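Local atomic coordinates of putative aminooxidase (Propionibacterium acnes, PDB entry 2BA9), a protein that isomerises polyunsaturated fatty acids, producing conjugated linoleic acid, and binds FAD, which probably takes part in the reaction. Residues 72-75 with 80-83; 274-279 with 381-386. One frame throughout, in Å; residues are numbered along the deposited sequence.

Contact 1: residues 72-75 with 80-83; sequences EIMD and KVDG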
loop_
_atom_site.group_PDB
_atom_site.type_symbol
_atom_site.label_atom_id
_atom_site.label_comp_id
_atom_site.label_asym_id
_atom_site.label_seq_id
_atom_site.Cartn_x
_atom_site.Cartn_y
_atom_site.Cartn_z
ATOM N N GLU A 72 5.583 1.531 17.045
ATOM C CA GLU A 72 4.788 1.021 18.179
ATOM C C GLU A 72 4.552 -0.495 18.104
ATOM O O GLU A 72 4.534 -1.192 19.141
ATOM C CB GLU A 72 3.442 1.728 18.254
ATOM C CG GLU A 72 3.468 3.056 18.975
ATOM C CD GLU A 72 2.106 3.711 18.979
ATOM O OE1 GLU A 72 1.093 2.984 19.065
ATOM O OE2 GLU A 72 2.047 4.952 18.880
ATOM N N ILE A 73 4.358 -0.979 16.876
ATOM C CA ILE A 73 4.166 -2.397 16.607
ATOM C C ILE A 73 5.435 -3.170 16.925
ATOM O O ILE A 73 5.366 -4.197 17.600
ATOM C CB ILE A 73 3.721 -2.664 15.135
ATOM C CG1 ILE A 73 2.315 -2.110 14.889
ATOM C CG2 ILE A 73 3.741 -4.154 14.820
ATOM C CD1 ILE A 73 1.847 -2.206 13.436
ATOM N N MET A 74 6.594 -2.676 16.471
ATOM C CA MET A 74 7.884 -3.319 16.791
ATOM C C MET A 74 8.177 -3.337 18.312
ATOM O O MET A 74 8.775 -4.291 18.820
ATOM C CB MET A 74 9.050 -2.642 16.042
ATOM C CG MET A 74 9.033 -2.817 14.522
ATOM S SD MET A 74 10.552 -2.237 13.714
ATOM C CE MET A 74 10.212 -0.484 13.565
ATOM N N ASP A 75 7.774 -2.284 19.029
ATOM C CA ASP A 75 7.965 -2.222 20.485
ATOM C C ASP A 75 7.240 -3.397 21.137
ATOM O O ASP A 75 7.734 -4.018 22.089
ATOM C CB ASP A 75 7.397 -0.937 21.098
ATOM C CG ASP A 75 8.111 0.324 20.648
ATOM O OD1 ASP A 75 9.250 0.262 20.131
ATOM O OD2 ASP A 75 7.505 1.401 20.833
ATOM N N LYS A 80 13.191 -5.591 15.208
ATOM C CA LYS A 80 14.112 -4.489 14.974
ATOM C C LYS A 80 14.244 -4.271 13.486
ATOM O O LYS A 80 14.086 -5.200 12.691
ATOM C CB LYS A 80 15.512 -4.798 15.541
ATOM C CG LYS A 80 15.543 -5.381 16.943
ATOM C CD LYS A 80 15.122 -4.368 17.989
ATOM C CE LYS A 80 15.287 -4.908 19.401
ATOM N NZ LYS A 80 14.789 -3.925 20.418
ATOM N N VAL A 81 14.569 -3.035 13.124
ATOM C CA VAL A 81 14.942 -2.700 11.755
ATOM C C VAL A 81 16.356 -3.254 11.531
ATOM O O VAL A 81 17.334 -2.658 11.976
ATOM C CB VAL A 81 14.880 -1.160 11.529
ATOM C CG1 VAL A 81 15.353 -0.794 10.110
ATOM C CG2 VAL A 81 13.473 -0.646 11.779
ATOM N N ASP A 82 16.454 -4.404 10.870
ATOM C CA ASP A 82 17.738 -5.114 10.751
ATOM C C ASP A 82 18.026 -5.674 9.354
ATOM O O ASP A 82 18.870 -6.533 9.205
ATOM C CB ASP A 82 17.820 -6.241 11.802
ATOM C CG ASP A 82 16.645 -7.242 11.715
ATOM O OD1 ASP A 82 15.858 -7.195 10.741
ATOM O OD2 ASP A 82 16.509 -8.086 12.634
ATOM N N GLY A 83 17.338 -5.168 8.333
ATOM C CA GLY A 83 17.489 -5.671 6.971
ATOM C C GLY A 83 18.690 -5.097 6.227
ATOM O O GLY A 83 19.364 -4.187 6.716
HETATM O O HOH W 1 11.512 -3.847 19.542
#
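The end of helix 68-77 and the loop that follows it draw closest at Met74 and Lys80, whose CA atoms lie 6.6 Å apart, and it is the thioether of Met74 that spans this distance to reach Val81. The methionine chain runs out nearly straight and then bends at its last torsion (chi3 -83°), which lays its terminal methyl against one branch of the valine: Met74 CE is 3.7 Å from Val81 CG2, and Met74 SD is 3.8 Å from the same methyl. Chi1 of 177° puts CG1 of the valine anti to the backbone N and leaves CG2 beside that N, on the side where the thioether lies. Lys80 adds its backbone: Lys80 C lies 4.2 Å from Met74 SD. A water lies 2.9 Å from Met74 O and accepts a weak, long bond from Lys80 NZ. The apolar patch is small, and Trp199 and Trp201 enlarge it by touching both Met74 and Val81. The loop leaving helix 68-77 thus packs back against the helix's last turns; on the same helix, Ile73 packs against helices 204-215 and 408-423, while beyond Gly83 the chain continues to strand 88-91.

Contact 2: residues 274-279 with 381-386; sequences SKIIHQ and AGWYEK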
loop_
_atom_site.group_PDB
_atom_site.type_symbol
_atom_site.label_atom_id
_atom_site.label_comp_id
_atom_site.label_asym_id
_atom_site.label_seq_id
_atom_site.Cartn_x
_atom_site.Cartn_y
_atom_site.Cartn_z
ATOM N N SER A 274 -18.772 0.647 -5.323
ATOM C CA SER A 274 -18.657 0.363 -6.762
ATOM C C SER A 274 -17.759 1.335 -7.501
ATOM O O SER A 274 -17.367 1.048 -8.628
ATOM C CB SER A 274 -20.025 0.404 -7.456
ATOM O OG SER A 274 -20.897 -0.596 -6.971
ATOM N N LYS A 275 -17.463 2.493 -6.903
ATOM C CA LYS A 275 -16.592 3.487 -7.535
ATOM C C LYS A 275 -15.101 3.242 -7.285
ATOM O O LYS A 275 -14.249 3.910 -7.896
ATOM C CB LYS A 275 -16.919 4.888 -7.033
ATOM C CG LYS A 275 -18.331 5.371 -7.311
ATOM C CD LYS A 275 -18.598 6.667 -6.545
ATOM C CE LYS A 275 -20.045 7.085 -6.591
ATOM N NZ LYS A 275 -20.467 7.474 -7.944
ATOM N N ILE A 276 -14.798 2.321 -6.371
ATOM C CA ILE A 276 -13.422 2.000 -6.001
ATOM C C ILE A 276 -12.712 1.416 -7.218
ATOM O O ILE A 276 -13.245 0.532 -7.884
ATOM C CB ILE A 276 -13.344 0.969 -4.847
ATOM C CG1 ILE A 276 -13.965 1.541 -3.556
ATOM C CG2 ILE A 276 -11.887 0.556 -4.572
ATOM C CD1 ILE A 276 -14.162 0.506 -2.465
ATOM N N ILE A 277 -11.522 1.931 -7.491
ATOM C CA ILE A 277 -10.642 1.396 -8.530
ATOM C C ILE A 277 -9.350 0.919 -7.882
ATOM O O ILE A 277 -8.927 1.450 -6.850
ATOM C CB ILE A 277 -10.372 2.431 -9.659
ATOM C CG1 ILE A 277 -10.017 3.816 -9.116
ATOM C CG2 ILE A 277 -11.601 2.599 -10.534
ATOM C CD1 ILE A 277 -9.679 4.845 -10.224
ATOM N N HIS A 278 -8.731 -0.104 -8.468
ATOM C CA HIS A 278 -7.500 -0.654 -7.911
ATOM C C HIS A 278 -6.439 -0.844 -8.990
ATOM O O HIS A 278 -6.721 -0.770 -10.203
ATOM C CB HIS A 278 -7.779 -1.967 -7.164
ATOM C CG HIS A 278 -8.036 -3.141 -8.058
ATOM N ND1 HIS A 278 -9.274 -3.407 -8.599
ATOM C CD2 HIS A 278 -7.217 -4.128 -8.493
ATOM C CE1 HIS A 278 -9.204 -4.499 -9.339
ATOM N NE2 HIS A 278 -7.969 -4.963 -9.284
ATOM N N GLN A 279 -5.214 -1.057 -8.526
ATOM C CA GLN A 279 -4.075 -1.278 -9.390
ATOM C C GLN A 279 -3.782 -2.762 -9.484
ATOM O O GLN A 279 -3.865 -3.503 -8.498
ATOM C CB GLN A 279 -2.837 -0.544 -8.864
ATOM C CG GLN A 279 -3.041 0.939 -8.679
ATOM C CD GLN A 279 -3.211 1.660 -9.990
ATOM O OE1 GLN A 279 -4.333 1.916 -10.433
ATOM N NE2 GLN A 279 -2.097 2.003 -10.621
ATOM N N ALA A 381 -16.333 14.885 -5.730
ATOM C CA ALA A 381 -17.772 14.756 -5.537
ATOM C C ALA A 381 -18.124 14.426 -4.085
ATOM O O ALA A 381 -19.298 14.401 -3.727
ATOM C CB ALA A 381 -18.345 13.694 -6.488
ATOM N N GLY A 382 -17.106 14.152 -3.267
ATOM C CA GLY A 382 -17.261 14.007 -1.822
ATOM C C GLY A 382 -17.137 12.594 -1.284
ATOM O O GLY A 382 -17.495 12.348 -0.134
ATOM N N TRP A 383 -16.599 11.671 -2.088
ATOM C CA TRP A 383 -16.558 10.237 -1.739
ATOM C C TRP A 383 -16.345 9.962 -0.250
ATOM O O TRP A 383 -17.133 9.261 0.347
ATOM C CB TRP A 383 -15.490 9.486 -2.556
ATOM C CG TRP A 383 -15.732 7.996 -2.646
ATOM C CD1 TRP A 383 -16.431 7.330 -3.628
ATOM C CD2 TRP A 383 -15.265 6.989 -1.736
ATOM N NE1 TRP A 383 -16.431 5.975 -3.371
ATOM C CE2 TRP A 383 -15.727 5.741 -2.218
ATOM C CE3 TRP A 383 -14.511 7.022 -0.556
ATOM C CZ2 TRP A 383 -15.464 4.551 -1.561
ATOM C CZ3 TRP A 383 -14.240 5.829 0.093
ATOM C CH2 TRP A 383 -14.714 4.613 -0.411
ATOM N N TYR A 384 -15.306 10.550 0.338
ATOM C CA TYR A 384 -14.906 10.264 1.735
ATOM C C TYR A 384 -15.759 11.000 2.786
ATOM O O TYR A 384 -15.827 10.581 3.939
ATOM C CB TYR A 384 -13.413 10.580 1.948
ATOM C CG TYR A 384 -12.471 9.629 1.257
ATOM C CD1 TYR A 384 -12.049 8.464 1.886
ATOM C CD2 TYR A 384 -11.997 9.888 -0.025
ATOM C CE1 TYR A 384 -11.189 7.586 1.272
ATOM C CE2 TYR A 384 -11.119 8.991 -0.667
ATOM C CZ TYR A 384 -10.724 7.842 -0.005
ATOM O OH TYR A 384 -9.869 6.927 -0.592
ATOM N N GLU A 385 -16.398 12.101 2.394
ATOM C CA GLU A 385 -17.379 12.738 3.254
ATOM C C GLU A 385 -18.529 11.761 3.442
ATOM O O GLU A 385 -19.001 11.548 4.555
ATOM C CB GLU A 385 -17.875 14.065 2.652
ATOM C CG GLU A 385 -16.817 15.171 2.667
ATOM C CD GLU A 385 -17.377 16.528 2.299
ATOM O OE1 GLU A 385 -18.200 17.041 3.072
ATOM O OE2 GLU A 385 -16.981 17.088 1.252
ATOM N N LYS A 386 -18.953 11.139 2.345
ATOM C CA LYS A 386 -19.992 10.122 2.407
ATOM C C LYS A 386 -19.535 8.904 3.214
ATOM O O LYS A 386 -20.165 8.544 4.203
ATOM C CB LYS A 386 -20.415 9.697 0.998
ATOM C CG LYS A 386 -21.502 8.634 0.978
ATOM C CD LYS A 386 -22.871 9.177 1.433
ATOM C CE LYS A 386 -24.025 8.339 0.874
ATOM N NZ LYS A 386 -25.370 9.008 0.925
#
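Lys275 meets the indole of Trp383 with the aliphatic part of its chain, while Ile276 reaches the benzo end of the same ring. Lys275 CD comes in at the edge, near the ring plane, 3.7 Å from Trp383 CD1, and Lys275 CB lies 3.9 Å from Trp383 NE1. The two side chains run past each other in opposite directions; the lysine bends at its last torsion (chi4 -67°), and its ammonium makes a cation-pi contact with Tyr272. One residue on, Ile276 crosses the indole at a slant, with Ile276 CG1 3.9 Å from Trp383 CZ2. Beyond it the chain enters strand 277-288 and departs from the tryptophan. Trp383 stretches across with its CG anti to the backbone N (chi1 -158°); its indole N-H is bonded to Tyr272 O, which fixes the ring's polar edge beside the lysine. Gly382, with positive phi (108°), ends the preceding helix in a Schellman motif and is also the N-cap of the next, where Gly382 O accepts from Lys386 N at 3.1 Å. Trp383 CE3 in turn lies over the ring of Tyr384. The buried contact joins the start of helix 383-389 to the turn between helix 267-273 and strand 277-288, the strand itself pairing antiparallel with strand 359-373.

Following the chain from the N terminus, strand 9-12 and helix 16-28, with a GxGxxG pattern that probably belongs to the Rossmann-type FAD-binding element, come first; contact 1 then closes a short loop across four residues, the first two still in helix 68-77. Contact 2 opens much later and runs from the turn before strand 277-288, across 101 intervening residues that include most of the mixed sheet, to the start of helix 383-389. The two stand in series, neither nesting nor crossing, on opposite sides of the chain's centre, with their nearest atoms about 20 Å apart. Contact 1 is thus a local tie, and contact 2 a long-range one. In each, one side chain lies about 12 Å from the FAD: Met74 and Ile276.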